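Local coordinates for protein glycoside transferase (Listeria monocytogenes, PDB 6R2M) that probably acts as an extracellular glycoside hydrolase linked to exopolysaccharide, at residues Leu163-Met168 / Lys176-Ile181. Sequence-based numbering, arbitrary orientation.
Sequences LNIQAM and KAYLPI
M168 and Y178 reach toward each other's backbones, the methionine running past the rim of the phenol ring and placing only its methyl over one face. Followed outward, M168 CB lies 3.4 Å from Y178 OH and close to CZ, at the hydroxyl end of the ring. From there the chain runs extended as far as sulfur; SD sits oblique to the ring, 5.2 Å from its centroid, in a Met-aromatic contact. The turn at chi3 (61°) then folds CE back over the face, 4.3 Å from the centroid and 23° off the ring normal, a CH-pi contact displaced toward the rim. The same methyl also touches A177 CB at 4.1 Å, so it bridges two consecutive residues of the 3-10 segment that ends at Y178. Beside the ring and roughly level with it, I165 CD1 approaches Y178 CD1 to 4.2 Å and also meets I181 CG2. Farther along, L163 and I181 run antiparallel alongside each other, L163 CD1 resting 3.7 Å from I181 CB. The helix supplying I165 and M168 is N-capped by N164, whose OD1 accepts from A167 N at 3.0 Å, the donor lying above the carbonyl plane. The contact thus joins L163 and the first turn of helix 165-170 to the 3-10 segment and the start of helix 179-183, across a short connection. F104 of helix 100-116 packs on M168, E222 of helix 209-223 on I165, Y178 and I181. Every residue that touches is buried, and dispersion, CH-pi and sulfur-aromatic attraction within this apolar and aromatic patch probably help hold the parts together.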
loop_
_atom_site.group_PDB
_atom_site.type_symbol
_atom_site.label_atom_id
_atom_site.label_comp_id
_atom_site.label_asym_id
_atom_site.label_seq_id
_atom_site.Cartn_x
_atom_site.Cartn_y
_atom_site.Cartn_z
ATOM N N LEU A 163 -8.320 -2.212 0.737
ATOM C CA LEU A 163 -8.951 -1.355 1.729
ATOM C C LEU A 163 -7.895 -0.621 2.545
ATOM O O LEU A 163 -6.887 -1.202 2.969
ATOM C CB LEU A 163 -9.857 -2.157 2.660
ATOM C CG LEU A 163 -11.062 -2.842 2.017
ATOM C CD1 LEU A 163 -11.732 -3.767 3.019
ATOM C CD2 LEU A 163 -12.074 -1.848 1.493
ATOM N N ASN A 164 -8.129 0.670 2.754
ATOM C CA ASN A 164 -7.284 1.506 3.591
ATOM C C ASN A 164 -8.253 2.132 4.583
ATOM O O ASN A 164 -8.973 3.069 4.234
ATOM C CB ASN A 164 -6.541 2.537 2.745
ATOM C CG ASN A 164 -5.580 3.389 3.546
ATOM O OD1 ASN A 164 -5.866 3.805 4.674
ATOM N ND2 ASN A 164 -4.436 3.677 2.945
ATOM N N ILE A 165 -8.331 1.566 5.792
ATOM C CA ILE A 165 -9.372 1.979 6.730
ATOM C C ILE A 165 -9.193 3.438 7.122
ATOM O O ILE A 165 -10.162 4.197 7.211
ATOM C CB ILE A 165 -9.374 1.060 7.967
ATOM C CG1 ILE A 165 -9.676 -0.382 7.552
ATOM C CG2 ILE A 165 -10.383 1.570 9.028
ATOM C CD1 ILE A 165 -10.926 -0.557 6.677
ATOM N N GLN A 166 -7.954 3.857 7.373
ATOM C CA GLN A 166 -7.721 5.253 7.730
ATOM C C GLN A 166 -8.220 6.197 6.638
ATOM O O GLN A 166 -8.912 7.182 6.929
ATOM C CB GLN A 166 -6.233 5.480 8.016
ATOM C CG GLN A 166 -5.881 6.947 8.217
ATOM C CD GLN A 166 -4.805 7.166 9.259
ATOM O OE1 GLN A 166 -4.801 6.530 10.314
ATOM N NE2 GLN A 166 -3.871 8.063 8.960
ATOM N N ALA A 167 -7.922 5.887 5.373
ATOM C CA ALA A 167 -8.355 6.768 4.294
ATOM C C ALA A 167 -9.875 6.778 4.176
ATOM O O ALA A 167 -10.483 7.827 3.929
ATOM C CB ALA A 167 -7.720 6.342 2.969
ATOM N N MET A 168 -10.506 5.625 4.361
ATOM C CA MET A 168 -11.957 5.558 4.228
ATOM C C MET A 168 -12.658 6.327 5.338
ATOM O O MET A 168 -13.717 6.922 5.102
ATOM C CB MET A 168 -12.420 4.101 4.207
ATOM C CG MET A 168 -11.898 3.349 3.019
ATOM S SD MET A 168 -12.345 1.610 3.079
ATOM C CE MET A 168 -14.138 1.736 3.069
ATOM N N LYS A 176 -22.067 0.735 5.925
ATOM C CA LYS A 176 -22.198 -0.462 5.103
ATOM C C LYS A 176 -20.942 -0.728 4.286
ATOM O O LYS A 176 -20.690 -1.884 3.914
ATOM C CB LYS A 176 -23.414 -0.333 4.173
ATOM C CG LYS A 176 -23.310 0.840 3.202
ATOM C CD LYS A 176 -24.532 0.938 2.291
ATOM C CE LYS A 176 -24.797 -0.377 1.571
ATOM N NZ LYS A 176 -25.841 -0.228 0.517
ATOM N N ALA A 177 -20.141 0.311 4.023
ATOM C CA ALA A 177 -18.916 0.147 3.257
ATOM C C ALA A 177 -17.935 -0.776 3.954
ATOM O O ALA A 177 -17.056 -1.344 3.294
ATOM C CB ALA A 177 -18.253 1.507 3.015
ATOM N N TYR A 178 -18.065 -0.937 5.266
ATOM C CA TYR A 178 -17.128 -1.713 6.056
ATOM C C TYR A 178 -17.610 -3.133 6.303
ATOM O O TYR A 178 -16.859 -3.936 6.876
ATOM C CB TYR A 178 -16.865 -1.008 7.389
ATOM C CG TYR A 178 -16.279 0.382 7.213
ATOM C CD1 TYR A 178 -14.909 0.578 7.185
ATOM C CD2 TYR A 178 -17.102 1.491 7.060
ATOM C CE1 TYR A 178 -14.372 1.843 7.028
ATOM C CE2 TYR A 178 -16.575 2.763 6.890
ATOM C CZ TYR A 178 -15.206 2.926 6.872
ATOM O OH TYR A 178 -14.649 4.175 6.723
ATOM N N LEU A 179 -18.822 -3.469 5.864
ATOM C CA LEU A 179 -19.325 -4.822 6.078
ATOM C C LEU A 179 -18.392 -5.897 5.534
ATOM O O LEU A 179 -18.236 -6.925 6.214
ATOM C CB LEU A 179 -20.729 -4.979 5.475
ATOM C CG LEU A 179 -21.474 -6.253 5.893
ATOM C CD1 LEU A 179 -22.086 -6.050 7.263
ATOM C CD2 LEU A 179 -22.555 -6.644 4.893
ATOM N N PRO A 180 -17.751 -5.744 4.362
ATOM C CA PRO A 180 -16.846 -6.815 3.908
ATOM C C PRO A 180 -15.734 -7.113 4.899
ATOM O O PRO A 180 -15.535 -8.280 5.257
ATOM C CB PRO A 180 -16.315 -6.281 2.569
ATOM C CG PRO A 180 -17.462 -5.447 2.052
ATOM C CD PRO A 180 -18.036 -4.785 3.277
ATOM N N ILE A 181 -15.017 -6.092 5.378
ATOM C CA ILE A 181 -13.905 -6.370 6.285
ATOM C C ILE A 181 -14.385 -6.706 7.696
ATOM O O ILE A 181 -13.652 -7.344 8.464
ATOM C CB ILE A 181 -12.913 -5.187 6.267
ATOM C CG1 ILE A 181 -11.550 -5.576 6.853
ATOM C CG2 ILE A 181 -13.489 -3.973 6.985
ATOM C CD1 ILE A 181 -10.792 -6.625 6.040
#